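PDB 1Y1L: arsenate reductase (arsC), which probably reduces arsenate to arsenite in arsenic resistance, using a fold of the low molecular weight phosphotyrosine phosphatase family. Local coordinates for residues A[100-103]-A[104-108]; A[60-64]-A[65-69]; A[46-50]-A[51-55]. All blocks are in the same frame, centred on the assembly; numbering follows the deposited sequence.

Contact 1 of 3, residues A[100-103]-A[104-108]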
loop_
_atom_site.group_PDB
_atom_site.type_symbol
_atom_site.label_atom_id
_atom_site.label_comp_id
_atom_site.label_asym_id
_atom_site.label_seq_id
_atom_site.Cartn_x
_atom_site.Cartn_y
_atom_site.Cartn_z
ATOM N N ALA A 100 -15.847 -1.851 20.174
ATOM C CA ALA A 100 -16.796 -0.736 20.237
ATOM C C ALA A 100 -18.267 -1.092 20.120
ATOM O O ALA A 100 -18.720 -1.622 19.098
ATOM C CB ALA A 100 -16.446 0.317 19.202
ATOM N N GLY A 101 -19.016 -0.713 21.152
ATOM C CA GLY A 101 -20.441 -0.972 21.184
ATOM C C GLY A 101 -20.765 -2.340 21.737
ATOM O O GLY A 101 -21.608 -2.478 22.628
ATOM N N LYS A 102 -20.101 -3.352 21.194
ATOM C CA LYS A 102 -20.294 -4.730 21.611
ATOM C C LYS A 102 -20.276 -4.834 23.137
ATOM O O LYS A 102 -20.988 -5.645 23.733
ATOM C CB LYS A 102 -19.183 -5.592 21.012
ATOM C CG LYS A 102 -19.139 -5.576 19.477
ATOM C CD LYS A 102 -20.017 -6.671 18.870
ATOM C CE LYS A 102 -20.205 -6.489 17.378
ATOM N NZ LYS A 102 -21.057 -5.299 17.088
ATOM N N ASP A 103 -19.509 -3.944 23.754
ATOM C CA ASP A 103 -19.332 -3.889 25.197
ATOM C C ASP A 103 -19.177 -5.269 25.852
ATOM O O ASP A 103 -18.258 -6.012 25.509
ATOM C CB ASP A 103 -20.435 -3.056 25.852
ATOM C CG ASP A 103 -19.884 -2.064 26.890
ATOM O OD1 ASP A 103 -18.755 -2.288 27.401
ATOM O OD2 ASP A 103 -20.580 -1.059 27.190
ATOM N N GLU A 104 -20.055 -5.606 26.795
ATOM C CA GLU A 104 -20.014 -6.896 27.493
ATOM C C GLU A 104 -18.594 -7.431 27.799
ATOM O O GLU A 104 -17.724 -6.702 28.294
ATOM C CB GLU A 104 -20.820 -7.940 26.713
ATOM C CG GLU A 104 -20.265 -8.222 25.344
ATOM C CD GLU A 104 -20.959 -9.365 24.671
ATOM O OE1 GLU A 104 -21.755 -9.096 23.744
ATOM O OE2 GLU A 104 -20.709 -10.530 25.063
ATOM N N GLY A 105 -18.400 -8.727 27.568
ATOM C CA GLY A 105 -17.109 -9.343 27.808
ATOM C C GLY A 105 -16.219 -9.294 26.581
ATOM O O GLY A 105 -15.033 -9.602 26.674
ATOM N N THR A 106 -16.798 -8.950 25.429
ATOM C CA THR A 106 -16.060 -8.848 24.167
ATOM C C THR A 106 -14.826 -7.974 24.334
ATOM O O THR A 106 -13.786 -8.244 23.739
ATOM C CB THR A 106 -16.959 -8.293 23.038
ATOM O OG1 THR A 106 -17.857 -9.323 22.603
ATOM C CG2 THR A 106 -16.140 -7.826 21.849
ATOM N N TYR A 107 -14.954 -6.919 25.129
ATOM C CA TYR A 107 -13.843 -6.032 25.393
ATOM C C TYR A 107 -12.694 -6.791 26.050
ATOM O O TYR A 107 -11.536 -6.605 25.697
ATOM C CB TYR A 107 -14.284 -4.915 26.307
ATOM C CG TYR A 107 -14.732 -3.698 25.576
ATOM C CD1 TYR A 107 -15.928 -3.677 24.879
ATOM C CD2 TYR A 107 -13.974 -2.544 25.610
ATOM C CE1 TYR A 107 -16.354 -2.535 24.238
ATOM C CE2 TYR A 107 -14.392 -1.396 24.971
ATOM C CZ TYR A 107 -15.577 -1.395 24.291
ATOM O OH TYR A 107 -15.960 -0.241 23.665
ATOM N N ARG A 108 -13.012 -7.603 27.050
ATOM C CA ARG A 108 -11.995 -8.384 27.734
ATOM C C ARG A 108 -11.321 -9.328 26.752
ATOM O O ARG A 108 -10.107 -9.522 26.806
ATOM C CB ARG A 108 -12.605 -9.164 28.904
ATOM C CG ARG A 108 -12.856 -8.318 30.163
ATOM C CD ARG A 108 -13.216 -9.185 31.373
ATOM N NE ARG A 108 -13.128 -8.456 32.637
ATOM C CZ ARG A 108 -14.111 -7.723 33.160
ATOM N NH1 ARG A 108 -13.929 -7.105 34.314
ATOM N NH2 ARG A 108 -15.280 -7.603 32.538
#

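Contact 2 of 3, residues A[60-64]-A[65-69]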
loop_
_atom_site.group_PDB
_atom_site.type_symbol
_atom_site.label_atom_id
_atom_site.label_comp_id
_atom_site.label_asym_id
_atom_site.label_seq_id
_atom_site.Cartn_x
_atom_site.Cartn_y
_atom_site.Cartn_z
ATOM N N ARG A 60 -5.381 10.842 20.925
ATOM C CA ARG A 60 -4.605 11.782 20.124
ATOM C C ARG A 60 -4.544 11.320 18.672
ATOM O O ARG A 60 -4.098 10.212 18.366
ATOM C CB ARG A 60 -3.194 12.016 20.704
ATOM C CG ARG A 60 -2.154 10.928 20.450
ATOM C CD ARG A 60 -0.744 11.405 20.829
ATOM N NE ARG A 60 0.297 10.424 20.502
ATOM C CZ ARG A 60 1.610 10.653 20.547
ATOM N NH1 ARG A 60 2.459 9.685 20.225
ATOM N NH2 ARG A 60 2.083 11.845 20.898
ATOM N N THR A 61 -5.058 12.155 17.779
ATOM C CA THR A 61 -5.042 11.818 16.367
ATOM C C THR A 61 -3.591 11.703 15.885
ATOM O O THR A 61 -2.683 12.354 16.415
ATOM C CB THR A 61 -5.800 12.867 15.535
ATOM O OG1 THR A 61 -7.084 13.110 16.126
ATOM C CG2 THR A 61 -6.000 12.370 14.108
ATOM N N VAL A 62 -3.377 10.850 14.893
ATOM C CA VAL A 62 -2.058 10.613 14.333
ATOM C C VAL A 62 -1.532 11.863 13.612
ATOM O O VAL A 62 -0.353 11.957 13.279
ATOM C CB VAL A 62 -2.102 9.378 13.388
ATOM C CG1 VAL A 62 -2.816 9.718 12.091
ATOM C CG2 VAL A 62 -0.712 8.829 13.150
ATOM N N ASP A 63 -2.417 12.829 13.404
ATOM C CA ASP A 63 -2.067 14.076 12.737
ATOM C C ASP A 63 -1.248 14.970 13.670
ATOM O O ASP A 63 -0.375 15.713 13.226
ATOM C CB ASP A 63 -3.356 14.788 12.321
ATOM C CG ASP A 63 -3.127 15.851 11.274
ATOM O OD1 ASP A 63 -3.704 16.952 11.413
ATOM O OD2 ASP A 63 -2.388 15.577 10.304
ATOM N N GLU A 64 -1.587 14.927 14.957
ATOM C CA GLU A 64 -0.910 15.706 15.992
ATOM C C GLU A 64 0.406 15.016 16.379
ATOM O O GLU A 64 1.031 15.380 17.377
ATOM C CB GLU A 64 -1.815 15.821 17.242
ATOM C CG GLU A 64 -3.225 16.439 17.011
ATOM C CD GLU A 64 -4.137 16.433 18.264
ATOM O OE1 GLU A 64 -5.188 15.754 18.246
ATOM O OE2 GLU A 64 -3.826 17.120 19.260
ATOM N N VAL A 65 0.837 14.048 15.571
ATOM C CA VAL A 65 2.049 13.278 15.859
ATOM C C VAL A 65 2.998 13.060 14.676
ATOM O O VAL A 65 2.602 12.523 13.642
ATOM C CB VAL A 65 1.676 11.873 16.414
ATOM C CG1 VAL A 65 2.926 11.074 16.765
ATOM C CG2 VAL A 65 0.765 12.007 17.620
ATOM N N ASN A 66 4.273 13.392 14.877
ATOM C CA ASN A 66 5.291 13.218 13.841
ATOM C C ASN A 66 5.864 11.800 13.878
ATOM O O ASN A 66 6.765 11.484 14.654
ATOM C CB ASN A 66 6.394 14.271 13.984
ATOM C CG ASN A 66 5.941 15.661 13.540
ATOM O OD1 ASN A 66 5.646 16.538 14.364
ATOM N ND2 ASN A 66 5.894 15.869 12.229
ATOM N N LEU A 67 5.314 10.961 13.010
ATOM C CA LEU A 67 5.669 9.552 12.892
ATOM C C LEU A 67 7.128 9.141 12.931
ATOM O O LEU A 67 7.469 8.136 13.553
ATOM C CB LEU A 67 5.026 8.969 11.639
ATOM C CG LEU A 67 3.505 8.851 11.697
ATOM C CD1 LEU A 67 2.952 8.459 10.331
ATOM C CD2 LEU A 67 3.124 7.822 12.747
ATOM N N ASP A 68 7.987 9.880 12.245
ATOM C CA ASP A 68 9.402 9.527 12.205
ATOM C C ASP A 68 10.059 9.325 13.580
ATOM O O ASP A 68 11.119 8.704 13.681
ATOM C CB ASP A 68 10.168 10.546 11.357
ATOM C CG ASP A 68 9.702 10.562 9.900
ATOM O OD1 ASP A 68 9.571 11.669 9.330
ATOM O OD2 ASP A 68 9.466 9.472 9.325
ATOM N N ASP A 69 9.421 9.846 14.627
ATOM C CA ASP A 69 9.923 9.713 15.991
ATOM C C ASP A 69 9.970 8.255 16.439
ATOM O O ASP A 69 10.807 7.879 17.259
ATOM C CB ASP A 69 9.028 10.490 16.970
ATOM C CG ASP A 69 9.140 12.004 16.816
ATOM O OD1 ASP A 69 10.100 12.491 16.177
ATOM O OD2 ASP A 69 8.265 12.715 17.359
#

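Contact 3 of 3, residues A[46-50]-A[51-55]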
loop_
_atom_site.group_PDB
_atom_site.type_symbol
_atom_site.label_atom_id
_atom_site.label_comp_id
_atom_site.label_asym_id
_atom_site.label_seq_id
_atom_site.Cartn_x
_atom_site.Cartn_y
_atom_site.Cartn_z
ATOM N N ARG A 46 -11.675 1.103 32.609
ATOM C CA ARG A 46 -12.167 0.313 33.726
ATOM C C ARG A 46 -11.385 -0.978 33.706
ATOM O O ARG A 46 -10.814 -1.386 34.711
ATOM C CB ARG A 46 -13.661 0.004 33.558
ATOM C CG ARG A 46 -14.190 -1.070 34.520
ATOM C CD ARG A 46 -15.438 -1.735 33.970
ATOM N NE ARG A 46 -15.720 -3.023 34.612
ATOM C CZ ARG A 46 -16.285 -4.067 33.999
ATOM N NH1 ARG A 46 -16.504 -5.191 34.668
ATOM N NH2 ARG A 46 -16.624 -4.002 32.714
ATOM N N LEU A 47 -11.384 -1.623 32.549
ATOM C CA LEU A 47 -10.681 -2.881 32.360
ATOM C C LEU A 47 -9.176 -2.810 32.663
ATOM O O LEU A 47 -8.582 -3.775 33.156
ATOM C CB LEU A 47 -10.928 -3.384 30.933
ATOM C CG LEU A 47 -12.010 -4.454 30.728
ATOM C CD1 LEU A 47 -13.173 -4.239 31.645
ATOM C CD2 LEU A 47 -12.450 -4.440 29.279
ATOM N N LEU A 48 -8.558 -1.684 32.323
ATOM C CA LEU A 48 -7.141 -1.497 32.574
ATOM C C LEU A 48 -6.917 -1.185 34.044
ATOM O O LEU A 48 -5.971 -1.697 34.651
ATOM C CB LEU A 48 -6.568 -0.386 31.688
ATOM C CG LEU A 48 -6.423 -0.737 30.204
ATOM C CD1 LEU A 48 -5.968 0.477 29.424
ATOM C CD2 LEU A 48 -5.441 -1.878 30.047
ATOM N N ALA A 49 -7.787 -0.351 34.612
ATOM C CA ALA A 49 -7.698 0.028 36.027
ATOM C C ALA A 49 -7.918 -1.189 36.921
ATOM O O ALA A 49 -7.512 -1.217 38.080
ATOM C CB ALA A 49 -8.717 1.105 36.349
ATOM N N GLU A 50 -8.622 -2.171 36.380
ATOM C CA GLU A 50 -8.904 -3.412 37.080
ATOM C C GLU A 50 -7.607 -4.241 37.089
ATOM O O GLU A 50 -7.461 -5.182 37.882
ATOM C CB GLU A 50 -10.026 -4.149 36.331
ATOM C CG GLU A 50 -10.575 -5.397 36.999
ATOM C CD GLU A 50 -11.713 -6.021 36.204
ATOM O OE1 GLU A 50 -12.810 -5.418 36.172
ATOM O OE2 GLU A 50 -11.506 -7.106 35.612
ATOM N N ARG A 51 -6.687 -3.889 36.181
ATOM C CA ARG A 51 -5.382 -4.551 36.035
ATOM C C ARG A 51 -4.287 -3.618 36.541
ATOM O O ARG A 51 -3.100 -3.881 36.360
ATOM C CB ARG A 51 -5.117 -4.904 34.563
ATOM C CG ARG A 51 -3.990 -5.906 34.337
ATOM C CD ARG A 51 -3.882 -6.300 32.862
ATOM N NE ARG A 51 -5.108 -6.891 32.320
ATOM C CZ ARG A 51 -5.236 -8.168 31.975
ATOM N NH1 ARG A 51 -6.385 -8.617 31.488
ATOM N NH2 ARG A 51 -4.220 -9.004 32.126
ATOM N N GLY A 52 -4.707 -2.541 37.193
ATOM C CA GLY A 52 -3.776 -1.570 37.735
ATOM C C GLY A 52 -3.125 -0.715 36.672
ATOM O O GLY A 52 -1.988 -0.269 36.842
ATOM N N LEU A 53 -3.860 -0.449 35.597
ATOM C CA LEU A 53 -3.346 0.343 34.488
ATOM C C LEU A 53 -4.195 1.570 34.178
ATOM O O LEU A 53 -5.423 1.503 34.163
ATOM C CB LEU A 53 -3.247 -0.530 33.236
ATOM C CG LEU A 53 -2.396 -1.799 33.328
ATOM C CD1 LEU A 53 -2.550 -2.601 32.053
ATOM C CD2 LEU A 53 -0.935 -1.455 33.558
ATOM N N LYS A 54 -3.533 2.700 33.946
ATOM C CA LYS A 54 -4.232 3.935 33.606
ATOM C C LYS A 54 -4.158 4.096 32.092
ATOM O O LYS A 54 -3.070 4.049 31.513
ATOM C CB LYS A 54 -3.575 5.166 34.257
ATOM C CG LYS A 54 -3.108 5.004 35.709
ATOM C CD LYS A 54 -1.616 4.654 35.770
ATOM C CE LYS A 54 -1.101 4.534 37.204
ATOM N NZ LYS A 54 0.379 4.308 37.247
ATOM N N ALA A 55 -5.311 4.231 31.447
ATOM C CA ALA A 55 -5.349 4.418 30.001
ATOM C C ALA A 55 -4.887 5.840 29.693
ATOM O O ALA A 55 -4.662 6.640 30.610
ATOM C CB ALA A 55 -6.763 4.206 29.481
#

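Contact 1 of 3, residues A[100-103]-A[104-108]
This is a local contact on the surface, where the loop after strand 91-95 turns into helix 106-121 and D103 meets Y107. The backbone N of Y107 makes a weak hydrogen bond to the O of D103, 3.4 Å long with an N-H...O angle of 153°. The Y107 ring turns its edge to the D103 backbone. Its CE1 is 3.4 Å from CA of D103, and N of D103 sits at the ring edge, in the ring plane. The hydroxyl end reaches back to A100, with OH 3.6 Å from its CA. In the parallel four-stranded alpha/beta fold of this family, helix 106-121 follows the last strand, and this turn joins the two. Within the loop, G101 is the middle residue of a classic gamma turn, closed by a weak bond from K102 N to A100 O. CG2 of T106, anti to the backbone N, meets CB of K102 at 3.9 Å. The polar ends bond at and just before the start of helix 42-49: Y107 OH is hydrogen-bonded to OD2 of D41, and OD1 of D103, a poorly ordered residue, to OG1 of T43.

Contact 2 of 3, residues A[60-64]-A[65-69]
NE of R60 is hydrogen-bonded to the backbone O of S31, and CG2 of V65 packs on the same group, 3.3 Å from NE. This methyl lies over the centre of one face of the R60 guanidinium, 3.2 Å above its plane. The two side chains cross at about a right angle. R60 starts with CG between the backbone N and the carbonyl carbon (chi1 78°), then runs extended to NE, which carries the flat group across V65. CG1 of V65 touches the outer part of the same group, 3.8 Å from NH1. NH1 also forms a salt bridge with E30.

The chain between the two residues is folded back by turns. N of V65 makes a weak hydrogen bond of 3.3 Å to O of V62, closing a type I beta turn with D63 and E64 in the middle. The preceding turn is closed by E64 N to T61 O at 3.2 Å. Further on, CD2 of L67 packs on CG2 of V62 at 4.0 Å. The segment belongs to the long connection from helix 42-49 to strand 73-77, and R60 and V62 pair with G33 at the end of edge strand 29-33. D63 packs on S80 of a second subunit. With polar partners at NE and NH1 and a methyl over one face, the guanidinium is held in orientation, and the apolar cover may strengthen its pairing with E30.

Contact 3 of 3, residues A[46-50]-A[51-55]
L48 reaches from the end of helix 42-49 to L53 and A55 in the chain that follows. Its CB lies 3.3 Å from O and 3.7 Å from CB of L53. CG stands beside the backbone N, anti to the carbonyl carbon (chi1 -72°), which sends the two methyls toward the returning chain. CD2 meets CD1 of L53 at 3.6 Å, and CD1 meets CB of A55 at 3.8 Å. Helix 12-21 borders the same apolar group: A18 touches L48, L19 touches L53 and V14 touches A55.

The backbone makes this return possible through a Schellman motif. N of L53 bonds to O of L48 at 2.6 Å, and N of G52 makes a weak bond to O of A49 at 3.2 Å. G52 is the C-prime residue, with a positive phi of 73°. O of L48 also accepts from N of R51 at 2.8 Å. The two donors reach this oxygen from opposite faces of the carbonyl plane. R51 forms a salt bridge with E115 on helix 106-121. The chemistry is thus divided: two N-H groups satisfy the last-turn carbonyl of L48, while its side chain joins the apolar layer against helix 12-21.

Overall arrangement
Contacts 1 and 3 touch, with centres 15 Å apart. NH1 of R108 forms a 2.7 Å salt bridge with OE1 of E50, and R46 also lies near this carboxylate. CD2 of L47 packs on CB of Y107 at 3.5 Å, so helices 42-49 and 106-121 meet here. Contact 2 lies across the chain's centre from contact 1, 28 Å between centres, and its nearest atoms are about 10 Å from contact 3. Contacts 1 and 2 both border the loop after strand 2-6, which has the CX5R sequence of the family's phosphate-binding P-loop: A100 touches H8, and R60 N bonds to N9. A cadmium ion lies about 5 Å from the A100 side chain.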